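Local structure of cation efflux system protein cusF (Escherichia coli, 3E6Z) at residues Gln6-Thr11 and Asp29-Val34; Gly12-Ile17 and Asp58-Asn63; Met41-Thr46 and Asn69-Gln74; Ser52-Gly57 and Gln74-Ser79. The protein binds one copper ion per polypeptide and acts as a periplasmic metallochaperone in the Cus efflux system, which mediates resistance to copper and silver. The protein carries 1 engineered substitution. All blocks are in the same frame, centred on the assembly; numbering follows the deposited sequence. Where two conformers were deposited one is given.

Overall arrangement
Following the chain from its N terminus shows how a small barrel is tied together. Contact 1 closes first, bringing the loop that follows strand 23-28 back onto the start of strand 8-18 beside the copper. Contact 2 continues along that strand and pairs it with strand 59-67; its segments alternate with those of contact 1, so the two cross. Contact 3 opens after contact 1 has closed and joins the two outermost strands, 39-44 and 70-78, closing the barrel. Contact 4 lays the loop before strand 59-67 along the last part of strand 70-78. Contacts 2, 3 and 4 all cross one another; contact 4 shares Gln74 with contact 3 and lies close to contact 2.

Contact 1: residues Gln6-Thr11 and Asp29-Val34; sequences QVISAT and DPIAAV
The loop that leaves the copper site of this OB-fold barrel, residues Asp29-Val34, folds back over the first strand, and its two ends are held in different ways. At the Asp29 end the grip is polar and double. Thr11 OG1 donates at 2.7 Å to Asp29 OD2, which receives the proton on its anti lone pair, turned away from OD1. The hydroxyl is brought there by a chi1 of 58°, which sets it between the backbone N and the carbonyl carbon. In return, Asp29 N binds Thr11 O at 2.8 Å, although the donor stands above the carbonyl plane instead of lying on a lone pair. One step back, a water accepts from Thr11 N at 2.9 Å and is placed to donate to Pro30 O, bridging the strand to the loop. Asp29 directly follows the copper ligand His28, so this pair of bonds sits where the metal-binding strand gives way to the loop. Farther along, the bonds are replaced by methyl groups. Ile31 reaches the strand with both branches: CD1 rests on Ala10 CB at 3.9 Å, while CG2 meets Ile8 CG2 at 3.9 Å, the two isoleucines crossing at about a right angle. The nearest atom of the Ile31 side chain, CD1, is about 5 Å from the copper. Beyond it, the tip of Ile8, CD1, touches Val34 CG1 at 4.1 Å.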
loop_
_atom_site.group_PDB
_atom_site.type_symbol
_atom_site.label_atom_id
_atom_site.label_comp_id
_atom_site.label_asym_id
_atom_site.label_seq_id
_atom_site.Cartn_x
_atom_site.Cartn_y
_atom_site.Cartn_z
ATOM N N GLN A 6 -10.586 -2.490 8.562
ATOM C CA GLN A 6 -9.200 -2.587 9.150
ATOM C C GLN A 6 -8.182 -2.774 8.050
ATOM O O GLN A 6 -7.360 -1.893 7.711
ATOM C CB GLN A 6 -9.187 -3.690 10.205
ATOM C CG GLN A 6 -10.128 -3.437 11.351
ATOM C CD GLN A 6 -9.816 -2.221 12.201
ATOM O OE1 GLN A 6 -8.768 -1.574 12.082
ATOM N NE2 GLN A 6 -10.768 -1.892 13.072
ATOM N N VAL A 7 -8.281 -3.887 7.357
ATOM C CA VAL A 7 -7.272 -4.099 6.311
ATOM C C VAL A 7 -7.891 -3.477 5.049
ATOM O O VAL A 7 -9.015 -3.854 4.657
ATOM C CB VAL A 7 -6.936 -5.566 6.117
ATOM C CG1 VAL A 7 -5.941 -5.780 4.927
ATOM C CG2 VAL A 7 -6.236 -6.134 7.399
ATOM N N ILE A 8 -7.166 -2.530 4.396
ATOM C CA ILE A 8 -7.567 -1.904 3.125
ATOM C C ILE A 8 -6.788 -2.558 2.021
ATOM O O ILE A 8 -5.580 -2.662 2.088
ATOM C CB ILE A 8 -7.343 -0.429 3.163
ATOM C CG1 ILE A 8 -8.106 0.241 4.327
ATOM C CG2 ILE A 8 -7.794 0.200 1.855
ATOM C CD1 ILE A 8 -7.771 1.631 4.592
ATOM N N SER A 9 -7.526 -3.074 1.012
ATOM C CA SER A 9 -6.869 -3.656 -0.167
ATOM C C SER A 9 -6.884 -2.663 -1.313
ATOM O O SER A 9 -7.785 -1.875 -1.474
ATOM C CB SER A 9 -7.547 -4.896 -0.710
ATOM O OG SER A 9 -7.773 -5.897 0.221
ATOM N N ALA A 10 -5.790 -2.659 -2.064
ATOM C CA ALA A 10 -5.663 -1.733 -3.173
ATOM C C ALA A 10 -4.750 -2.279 -4.220
ATOM O O ALA A 10 -4.060 -3.248 -4.067
ATOM C CB ALA A 10 -5.156 -0.445 -2.692
ATOM N N THR A 11 -4.812 -1.610 -5.383
ATOM C CA THR A 11 -3.827 -1.822 -6.444
ATOM C C THR A 11 -3.211 -0.503 -6.832
ATOM O O THR A 11 -3.717 0.559 -6.486
ATOM C CB THR A 11 -4.527 -2.520 -7.704
ATOM O OG1 THR A 11 -5.615 -1.697 -8.186
ATOM C CG2 THR A 11 -5.089 -3.902 -7.432
ATOM N N ASP A 29 -4.663 3.045 -7.493
ATOM C CA ASP A 29 -5.945 3.120 -8.231
ATOM C C ASP A 29 -7.025 3.500 -7.261
ATOM O O ASP A 29 -6.835 3.441 -6.024
ATOM C CB ASP A 29 -6.201 1.777 -8.872
ATOM C CG ASP A 29 -5.046 1.384 -9.777
ATOM O OD1 ASP A 29 -4.596 2.299 -10.615
ATOM O OD2 ASP A 29 -4.678 0.232 -9.773
ATOM N N PRO A 30 -8.192 3.943 -7.757
ATOM C CA PRO A 30 -9.282 4.258 -6.794
ATOM C C PRO A 30 -9.534 3.066 -5.865
ATOM O O PRO A 30 -9.466 1.878 -6.275
ATOM C CB PRO A 30 -10.471 4.592 -7.718
ATOM C CG PRO A 30 -9.824 5.019 -9.014
ATOM C CD PRO A 30 -8.619 4.130 -9.144
ATOM N N ILE A 31 -9.888 3.438 -4.641
ATOM C CA ILE A 31 -10.187 2.365 -3.628
ATOM C C ILE A 31 -11.672 2.468 -3.190
ATOM O O ILE A 31 -12.010 3.380 -2.405
ATOM C CB ILE A 31 -9.321 2.463 -2.381
ATOM C CG1 ILE A 31 -7.801 2.531 -2.720
ATOM C CG2 ILE A 31 -9.607 1.198 -1.462
ATOM C CD1 ILE A 31 -6.956 2.772 -1.576
ATOM N N ALA A 32 -12.487 1.563 -3.667
ATOM C CA ALA A 32 -13.925 1.602 -3.411
ATOM C C ALA A 32 -14.257 1.607 -1.949
ATOM O O ALA A 32 -15.184 2.357 -1.515
ATOM C CB ALA A 32 -14.596 0.377 -4.117
ATOM N N ALA A 33 -13.609 0.751 -1.152
ATOM C CA ALA A 33 -14.057 0.539 0.224
ATOM C C ALA A 33 -13.988 1.794 1.026
ATOM O O ALA A 33 -14.713 1.906 2.044
ATOM C CB ALA A 33 -13.245 -0.518 0.907
ATOM N N VAL A 34 -13.109 2.716 0.711
ATOM C CA VAL A 34 -12.925 3.936 1.425
ATOM C C VAL A 34 -13.285 5.167 0.587
ATOM O O VAL A 34 -12.980 6.298 0.957
ATOM C CB VAL A 34 -11.517 4.076 2.051
ATOM C CG1 VAL A 34 -11.281 2.997 3.089
ATOM C CG2 VAL A 34 -10.431 4.050 0.982
HETATM O O HOH W 1 -6.859 0.426 -5.442
#

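Contact 2: residues Gly12-Ile17 and Asp58-Asn63; sequences GVVKGI and DKVAFN
Gly12 O is the best-held acceptor here, gripped by one strong bond and one weaker contact. Val60 N donates to it at 2.8 Å with an N-H...O angle of 159°, in the plane of the carbonyl, and the CA-H of Lys59 adds a contact of 3.1 Å between Lys59 CA and Gly12 O. The same glycine completes the antiparallel hydrogen-bonded pair by giving its own N-H to Val60 O at 3.0 Å. Val13 and Lys59 form the adjoining non-hydrogen-bonded pair, after which Val14 N binds Asp58 O at 2.9 Å. This is where the first strand of the OB fold meets strand 59-67; the pairing carries on through Ala10 and Phe62, but past Val14 the first strand bends away, and the axes of 12-17 and 59-63 stand at 109°, consistent with the strong coiling of a small barrel. A classic beta bulge farther along, at Lys15 and Gly16, faces Thr25 on the strand along the other edge. On the barrel's inner side, Val14 CG2 lies against Val60 CG1 at 3.6 Å, the two valines crossing at about a right angle. Phe62 CE1 comes to 4.0 Å from Gly12 N, with that nitrogen at the ring edge. A chi1 of 60° swings Phe62 inward, where its ring also packs edge-to-face with Phe43.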
loop_
_atom_site.group_PDB
_atom_site.type_symbol
_atom_site.label_atom_id
_atom_site.label_comp_id
_atom_site.label_asym_id
_atom_site.label_seq_id
_atom_site.Cartn_x
_atom_site.Cartn_y
_atom_site.Cartn_z
ATOM N N GLY A 12 -2.056 -0.568 -7.513
ATOM C CA GLY A 12 -1.425 0.689 -7.940
ATOM C C GLY A 12 -0.119 0.412 -8.687
ATOM O O GLY A 12 0.112 -0.720 -9.046
ATOM N N VAL A 13 0.631 1.496 -8.795
ATOM C CA VAL A 13 1.935 1.402 -9.483
ATOM C C VAL A 13 2.991 1.956 -8.488
ATOM O O VAL A 13 2.843 3.041 -7.930
ATOM C CB VAL A 13 1.961 2.244 -10.777
ATOM C CG1 VAL A 13 3.408 2.238 -11.392
ATOM C CG2 VAL A 13 0.941 1.605 -11.784
ATOM N N VAL A 14 4.068 1.219 -8.334
ATOM C CA VAL A 14 5.175 1.597 -7.451
ATOM C C VAL A 14 5.929 2.795 -8.118
ATOM O O VAL A 14 6.397 2.681 -9.281
ATOM C CB VAL A 14 6.130 0.492 -7.218
ATOM C CG1 VAL A 14 7.340 0.921 -6.393
ATOM C CG2 VAL A 14 5.371 -0.718 -6.575
ATOM N N LYS A 15 6.111 3.907 -7.392
ATOM C CA LYS A 15 6.864 4.998 -7.941
ATOM C C LYS A 15 8.190 5.222 -7.267
ATOM O O LYS A 15 9.100 5.741 -7.904
ATOM C CB LYS A 15 5.941 6.170 -7.944
ATOM C CG LYS A 15 4.705 5.987 -8.810
ATOM C CD LYS A 15 5.036 5.832 -10.262
ATOM C CE LYS A 15 5.792 7.049 -10.890
ATOM N NZ LYS A 15 6.056 6.824 -12.332
ATOM N N GLY A 16 8.371 4.749 -6.016
ATOM C CA GLY A 16 9.625 4.836 -5.356
ATOM C C GLY A 16 9.750 3.748 -4.279
ATOM O O GLY A 16 8.696 3.399 -3.657
ATOM N N ILE A 17 10.960 3.301 -4.034
ATOM C CA ILE A 17 11.247 2.335 -2.975
ATOM C C ILE A 17 12.442 2.819 -2.244
ATOM O O ILE A 17 13.538 2.933 -2.812
ATOM C CB ILE A 17 11.480 0.898 -3.509
ATOM C CG1 ILE A 17 10.248 0.402 -4.271
ATOM C CG2 ILE A 17 11.832 -0.032 -2.331
ATOM C CD1 ILE A 17 10.580 -0.802 -5.157
ATOM N N ASP A 58 6.210 -1.183 -11.396
ATOM C CA ASP A 58 5.423 -2.398 -11.338
ATOM C C ASP A 58 3.993 -2.076 -10.911
ATOM O O ASP A 58 3.747 -1.218 -9.950
ATOM C CB ASP A 58 5.949 -3.375 -10.290
ATOM C CG ASP A 58 7.174 -4.154 -10.712
ATOM O OD1 ASP A 58 7.552 -4.141 -11.919
ATOM O OD2 ASP A 58 7.812 -4.773 -9.799
ATOM N N LYS A 59 2.992 -2.553 -11.590
ATOM C CA LYS A 59 1.647 -2.592 -11.035
ATOM C C LYS A 59 1.725 -3.623 -9.865
ATOM O O LYS A 59 2.301 -4.648 -9.994
ATOM C CB LYS A 59 0.676 -3.099 -12.114
ATOM C CG LYS A 59 0.641 -2.416 -13.361
ATOM C CD LYS A 59 -0.412 -2.985 -14.396
ATOM C CE LYS A 59 -0.346 -2.148 -15.630
ATOM N NZ LYS A 59 -1.289 -2.537 -16.637
ATOM N N VAL A 60 1.061 -3.344 -8.748
ATOM C CA VAL A 60 1.016 -4.131 -7.511
ATOM C C VAL A 60 -0.375 -4.232 -6.953
ATOM O O VAL A 60 -1.203 -3.375 -7.151
ATOM C CB VAL A 60 2.012 -3.552 -6.450
ATOM C CG1 VAL A 60 3.478 -3.787 -6.845
ATOM C CG2 VAL A 60 1.709 -2.055 -6.244
ATOM N N ALA A 61 -0.544 -5.332 -6.190
ATOM C CA ALA A 61 -1.717 -5.528 -5.302
ATOM C C ALA A 61 -1.141 -5.544 -3.862
ATOM O O ALA A 61 -0.151 -6.174 -3.588
ATOM C CB ALA A 61 -2.340 -6.896 -5.612
ATOM N N PHE A 62 -1.812 -4.792 -2.963
ATOM C CA PHE A 62 -1.253 -4.669 -1.657
ATOM C C PHE A 62 -2.393 -4.431 -0.713
ATOM O O PHE A 62 -3.495 -4.058 -1.030
ATOM C CB PHE A 62 -0.149 -3.554 -1.578
ATOM C CG PHE A 62 -0.659 -2.199 -1.929
ATOM C CD1 PHE A 62 -0.861 -1.768 -3.295
ATOM C CD2 PHE A 62 -0.923 -1.221 -0.899
ATOM C CE1 PHE A 62 -1.319 -0.514 -3.553
ATOM C CE2 PHE A 62 -1.311 0.028 -1.191
ATOM C CZ PHE A 62 -1.508 0.452 -2.527
ATOM N N ASN A 63 -2.032 -4.708 0.556
ATOM C CA ASN A 63 -3.035 -4.583 1.657
ATOM C C ASN A 63 -2.311 -3.808 2.757
ATOM O O ASN A 63 -1.132 -4.015 3.008
ATOM C CB ASN A 63 -3.455 -5.950 2.224
ATOM C CG ASN A 63 -4.312 -6.657 1.213
ATOM O OD1 ASN A 63 -5.490 -6.329 1.056
ATOM N ND2 ASN A 63 -3.681 -7.467 0.342
#

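Contact 3: residues Met41-Thr46 and Asn69-Gln74; sequences MRFTIT and NLSLLQ. With CU (copper (II) ion), chain B; ACT (acetate ion), chain C.
Closure of an OB-fold barrel brings its third and last strands together, and here segments 41-44 and 70-73 run in the same general sense, their axes at 51°, joined by a single bridge. The tight part centres on the Thr44 backbone. Thr44 N donates to Ser71 O at 2.8 Å, nearly along the C=O axis, and Leu73 N donates to Thr44 O at 2.9 Å; both bonds are almost straight, at 171° and 174°. Beside these bonds Phe43 CB packs on Leu73 CG at 3.8 Å, and the Phe43 ring reaches Ser71 CB through CD1 at 3.5 Å, while Phe64 meets that ring edge-to-face. The Leu72 side chain lies beside that of Thr44, pointing the same way, and its CD2 meets Thr46 CG2 at 3.9 Å, the two side chains crossing at about a right angle. Toward Arg42 the strands splay apart and solvent takes over. One water accepts from Ser71 N and lies within bonding distance of Arg42 O, Thr44 OG1 (also bonded to Lys23) and an acetate O, with more acceptors in reach than protons. A second donates to Arg42 O and to Ser71 OG, itself hydrogen-bonded to Gln66. The acetate, probably from the crystallisation liquor, has OXT at the guanidinium edge, in plane, accepting from Arg42 NE at 2.9 Å. At the start of Met41-Thr46, alongside His28 and Met39, Met41 SD binds the copper at 2.3 Å.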
loop_
_atom_site.group_PDB
_atom_site.type_symbol
_atom_site.label_atom_id
_atom_site.label_comp_id
_atom_site.label_asym_id
_atom_site.label_seq_id
_atom_site.Cartn_x
_atom_site.Cartn_y
_atom_site.Cartn_z
ATOM N N MET A 41 0.680 7.929 -2.384
ATOM C CA MET A 41 0.794 7.845 -0.934
ATOM C C MET A 41 2.070 7.088 -0.584
ATOM O O MET A 41 2.559 6.262 -1.375
ATOM C CB MET A 41 -0.424 7.159 -0.242
ATOM C CG MET A 41 -1.754 7.745 -0.642
ATOM S SD MET A 41 -3.112 7.084 0.289
ATOM C CE MET A 41 -3.105 8.078 1.777
ATOM N N ARG A 42 2.560 7.332 0.658
ATOM C CA ARG A 42 3.697 6.614 1.201
ATOM C C ARG A 42 3.229 5.463 2.075
ATOM O O ARG A 42 2.389 5.676 3.027
ATOM C CB ARG A 42 4.571 7.529 2.076
ATOM C CG ARG A 42 5.258 8.603 1.275
ATOM C CD ARG A 42 5.728 9.785 2.150
ATOM N NE ARG A 42 6.709 9.487 3.203
ATOM C CZ ARG A 42 8.021 9.362 3.027
ATOM N NH1 ARG A 42 8.810 9.101 4.058
ATOM N NH2 ARG A 42 8.596 9.414 1.828
ATOM N N PHE A 43 3.729 4.287 1.841
ATOM C CA PHE A 43 3.383 3.051 2.596
ATOM C C PHE A 43 4.631 2.544 3.253
ATOM O O PHE A 43 5.753 2.608 2.757
ATOM C CB PHE A 43 2.791 2.000 1.630
ATOM C CG PHE A 43 1.493 2.441 1.026
ATOM C CD1 PHE A 43 0.279 2.193 1.735
ATOM C CD2 PHE A 43 1.436 3.214 -0.188
ATOM C CE1 PHE A 43 -0.895 2.725 1.343
ATOM C CE2 PHE A 43 0.217 3.664 -0.625
ATOM C CZ PHE A 43 -0.965 3.451 0.089
ATOM N N THR A 44 4.421 2.049 4.500
ATOM C CA THR A 44 5.533 1.678 5.366
ATOM C C THR A 44 5.754 0.184 5.404
ATOM O O THR A 44 4.819 -0.581 5.634
ATOM C CB THR A 44 5.274 2.219 6.789
ATOM O OG1 THR A 44 5.165 3.629 6.751
ATOM C CG2 THR A 44 6.395 1.841 7.763
ATOM N N ILE A 45 7.009 -0.243 5.198
ATOM C CA ILE A 45 7.404 -1.627 5.332
ATOM C C ILE A 45 7.779 -1.815 6.803
ATOM O O ILE A 45 8.621 -1.115 7.361
ATOM C CB ILE A 45 8.659 -1.934 4.486
ATOM C CG1 ILE A 45 8.461 -1.555 3.021
ATOM C CG2 ILE A 45 9.065 -3.397 4.674
ATOM C CD1 ILE A 45 9.784 -1.542 2.265
ATOM N N THR A 46 7.111 -2.767 7.447
ATOM C CA THR A 46 7.457 -3.159 8.832
ATOM C C THR A 46 8.036 -4.568 8.790
ATOM O O THR A 46 7.943 -5.296 7.796
ATOM C CB THR A 46 6.172 -3.142 9.723
ATOM O OG1 THR A 46 5.447 -4.289 9.355
ATOM C CG2 THR A 46 5.377 -1.847 9.586
ATOM N N ASN A 69 -0.998 8.540 11.088
ATOM C CA ASN A 69 -0.484 9.050 9.807
ATOM C C ASN A 69 0.212 7.942 8.945
ATOM O O ASN A 69 0.538 8.249 7.827
ATOM C CB ASN A 69 0.547 10.136 10.078
ATOM C CG ASN A 69 -0.087 11.358 10.766
ATOM O OD1 ASN A 69 0.134 11.533 12.058
ATOM N ND2 ASN A 69 -0.825 12.082 10.105
ATOM N N LEU A 70 0.464 6.806 9.515
ATOM C CA LEU A 70 1.142 5.720 8.768
ATOM C C LEU A 70 0.124 4.804 8.110
ATOM O O LEU A 70 -0.956 4.468 8.614
ATOM C CB LEU A 70 1.951 4.875 9.681
ATOM C CG LEU A 70 3.116 5.649 10.402
ATOM C CD1 LEU A 70 3.799 4.726 11.383
ATOM C CD2 LEU A 70 4.092 6.240 9.362
ATOM N N SER A 71 0.539 4.288 6.892
ATOM C CA SER A 71 -0.187 3.189 6.247
ATOM C C SER A 71 0.790 2.009 6.232
ATOM O O SER A 71 1.776 2.017 5.473
ATOM C CB SER A 71 -0.610 3.610 4.811
ATOM O OG SER A 71 -1.417 4.717 4.793
ATOM N N LEU A 72 0.565 1.070 7.154
ATOM C CA LEU A 72 1.495 -0.036 7.350
ATOM C C LEU A 72 1.140 -1.193 6.409
ATOM O O LEU A 72 0.015 -1.673 6.381
ATOM C CB LEU A 72 1.335 -0.582 8.786
ATOM C CG LEU A 72 1.546 0.491 9.878
ATOM C CD1 LEU A 72 1.414 -0.260 11.262
ATOM C CD2 LEU A 72 2.963 1.152 9.769
ATOM N N LEU A 73 2.149 -1.615 5.599
ATOM C CA LEU A 73 1.840 -2.723 4.649
ATOM C C LEU A 73 1.714 -4.026 5.315
ATOM O O LEU A 73 2.596 -4.489 6.079
ATOM C CB LEU A 73 2.976 -2.769 3.613
ATOM C CG LEU A 73 3.001 -1.615 2.628
ATOM C CD1 LEU A 73 4.361 -1.545 1.931
ATOM C CD2 LEU A 73 1.845 -1.706 1.647
ATOM N N GLN A 74 0.620 -4.741 5.039
ATOM C CA GLN A 74 0.486 -6.137 5.363
ATOM C C GLN A 74 1.261 -7.001 4.345
ATOM O O GLN A 74 1.919 -7.968 4.747
ATOM C CB GLN A 74 -0.999 -6.567 5.326
ATOM C CG GLN A 74 -1.958 -5.791 6.292
ATOM C CD GLN A 74 -1.730 -6.229 7.751
ATOM O OE1 GLN A 74 -0.788 -5.740 8.391
ATOM N NE2 GLN A 74 -2.559 -7.148 8.211
HETATM CU CU CU B . -5.141 7.216 -0.833
HETATM C C ACT C . 4.185 8.443 5.690
HETATM O O ACT C . 4.586 7.348 6.013
HETATM O OXT ACT C . 5.005 9.427 5.556
HETATM C CH3 ACT C . 2.755 8.615 5.431
HETATM O O HOH W 2 3.067 5.131 5.729
HETATM O O HOH W 3 -0.186 6.809 3.394
#

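Contact 4: residues Ser52-Gly57 and Gln74-Ser79; sequences SEIKTG and QDIKVS
The backbones of Ser52-Gly57 and the final strand draw together through one weak hydrogen bond, Ser52 N to Ile76 O at 3.1 Å, bent to 135°, and then drift apart, so this loop drapes over the last strand of the OB-fold barrel without joining its sheet. Water fills in where direct pairing stops. One molecule accepts from Val78 N at 2.9 Å and donates to Glu53 O at 3.0 Å; another, bound to Ser52 OG, donates to the same Ile76 O over a long 3.3 Å. Earlier in the strand, Gln74 and Asp75 both face Asn63 in a classic beta bulge, at the corner where the chain turns. The apolar load falls on Ile54, whose branches divide the work. Its chi1 of 57° places CG1 between the backbone N and the carbonyl carbon, sending CD1 inward to meet Ile76 CD1 tip to tip at 4.0 Å, the two side chains crossing at about a right angle. Ile76 in turn packs on Phe62 and Ile26, which ties the loop to the barrel core. The other branch stays near the surface: Ile54 CG2 touches Val78 CG2 at 4.2 Å as the two side chains slide past each other in opposite directions. On the exposed side, Lys77 bends at chi3 and chi4 and folds along its own strand so that NZ donates to O of the next residue, Val78, at 2.8 Å from above the carbonyl plane.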
loop_
_atom_site.group_PDB
_atom_site.type_symbol
_atom_site.label_atom_id
_atom_site.label_comp_id
_atom_site.label_asym_id
_atom_site.label_seq_id
_atom_site.Cartn_x
_atom_site.Cartn_y
_atom_site.Cartn_z
ATOM N N SER A 52 6.966 -9.174 -1.470
ATOM C CA SER A 52 7.422 -9.890 -2.652
ATOM C C SER A 52 8.430 -8.939 -3.445
ATOM O O SER A 52 8.708 -7.762 -3.131
ATOM C CB SER A 52 6.189 -10.487 -3.451
ATOM O OG SER A 52 5.494 -11.443 -2.626
ATOM N N GLU A 53 9.072 -9.496 -4.451
ATOM C CA GLU A 53 9.986 -8.687 -5.293
ATOM C C GLU A 53 9.161 -7.724 -6.187
ATOM O O GLU A 53 8.274 -8.106 -6.919
ATOM C CB GLU A 53 11.038 -9.496 -6.071
ATOM C CG GLU A 53 11.800 -8.670 -7.067
ATOM C CD GLU A 53 13.008 -9.356 -7.680
ATOM O OE1 GLU A 53 13.528 -10.386 -7.163
ATOM O OE2 GLU A 53 13.439 -8.816 -8.704
ATOM N N ILE A 54 9.552 -6.473 -5.966
ATOM C CA ILE A 54 8.934 -5.332 -6.703
ATOM C C ILE A 54 10.013 -4.319 -7.126
ATOM O O ILE A 54 11.124 -4.272 -6.598
ATOM C CB ILE A 54 7.874 -4.640 -5.840
ATOM C CG1 ILE A 54 8.510 -4.183 -4.518
ATOM C CG2 ILE A 54 6.654 -5.594 -5.603
ATOM C CD1 ILE A 54 7.671 -3.107 -3.755
ATOM N N LYS A 55 9.628 -3.513 -8.106
ATOM C CA LYS A 55 10.509 -2.426 -8.628
ATOM C C LYS A 55 9.629 -1.272 -9.121
ATOM O O LYS A 55 8.421 -1.447 -9.330
ATOM C CB LYS A 55 11.471 -2.891 -9.691
ATOM C CG LYS A 55 10.751 -3.356 -10.940
ATOM C CD LYS A 55 11.729 -4.059 -11.890
ATOM C CE LYS A 55 11.101 -4.472 -13.207
ATOM N NZ LYS A 55 9.944 -5.361 -13.012
ATOM N N THR A 56 10.221 -0.093 -9.234
ATOM C CA THR A 56 9.463 1.052 -9.692
ATOM C C THR A 56 8.850 0.758 -11.073
ATOM O O THR A 56 9.492 0.084 -11.943
ATOM C CB THR A 56 10.260 2.338 -9.688
ATOM O OG1 THR A 56 11.356 2.158 -10.602
ATOM C CG2 THR A 56 10.732 2.696 -8.294
ATOM N N GLY A 57 7.633 1.257 -11.255
ATOM C CA GLY A 57 6.809 0.974 -12.433
ATOM C C GLY A 57 6.004 -0.299 -12.408
ATOM O O GLY A 57 5.074 -0.469 -13.203
ATOM N N GLN A 74 0.620 -4.741 5.039
ATOM C CA GLN A 74 0.486 -6.137 5.363
ATOM C C GLN A 74 1.261 -7.001 4.345
ATOM O O GLN A 74 1.919 -7.968 4.747
ATOM C CB GLN A 74 -0.999 -6.567 5.326
ATOM C CG GLN A 74 -1.958 -5.791 6.292
ATOM C CD GLN A 74 -1.730 -6.229 7.751
ATOM O OE1 GLN A 74 -0.788 -5.740 8.391
ATOM N NE2 GLN A 74 -2.559 -7.148 8.211
ATOM N N ASP A 75 1.126 -6.646 3.056
ATOM C CA ASP A 75 1.725 -7.486 1.992
ATOM C C ASP A 75 1.703 -6.638 0.727
ATOM O O ASP A 75 0.953 -5.668 0.609
ATOM C CB ASP A 75 0.966 -8.801 1.841
ATOM C CG ASP A 75 -0.543 -8.588 1.657
ATOM O OD1 ASP A 75 -0.956 -7.984 0.648
ATOM O OD2 ASP A 75 -1.282 -8.836 2.649
ATOM N N ILE A 76 2.540 -7.045 -0.234
ATOM C CA ILE A 76 2.570 -6.383 -1.542
ATOM C C ILE A 76 3.179 -7.400 -2.447
ATOM O O ILE A 76 4.115 -8.083 -2.166
ATOM C CB ILE A 76 3.412 -5.043 -1.461
ATOM C CG1 ILE A 76 3.400 -4.362 -2.858
ATOM C CG2 ILE A 76 4.833 -5.243 -0.944
ATOM C CD1 ILE A 76 3.790 -2.947 -2.768
ATOM N N LYS A 77 2.615 -7.447 -3.683
ATOM C CA LYS A 77 3.061 -8.336 -4.708
ATOM C C LYS A 77 2.796 -7.690 -6.013
ATOM O O LYS A 77 1.887 -6.933 -6.155
ATOM C CB LYS A 77 2.357 -9.685 -4.744
ATOM C CG LYS A 77 0.957 -9.688 -5.043
ATOM C CD LYS A 77 0.538 -11.180 -5.270
ATOM C CE LYS A 77 -0.575 -11.424 -6.338
ATOM N NZ LYS A 77 -0.758 -10.721 -7.636
ATOM N N VAL A 78 3.530 -8.111 -7.073
ATOM C CA VAL A 78 3.192 -7.653 -8.458
ATOM C C VAL A 78 1.825 -8.271 -8.845
ATOM O O VAL A 78 1.511 -9.405 -8.513
ATOM C CB VAL A 78 4.278 -8.151 -9.467
ATOM C CG1 VAL A 78 3.748 -8.017 -10.965
ATOM C CG2 VAL A 78 5.516 -7.354 -9.232
ATOM N N SER A 79 1.023 -7.456 -9.525
ATOM C CA SER A 79 -0.287 -7.902 -10.010
ATOM C C SER A 79 -0.438 -7.592 -11.490
ATOM O O SER A 79 0.345 -6.881 -12.064
ATOM C CB SER A 79 -1.372 -7.303 -9.207
ATOM O OG SER A 79 -1.396 -5.969 -9.387
HETATM O O HOH W 4 3.745 -10.847 -0.494
HETATM O O HOH W 5 5.841 -9.763 -6.622
#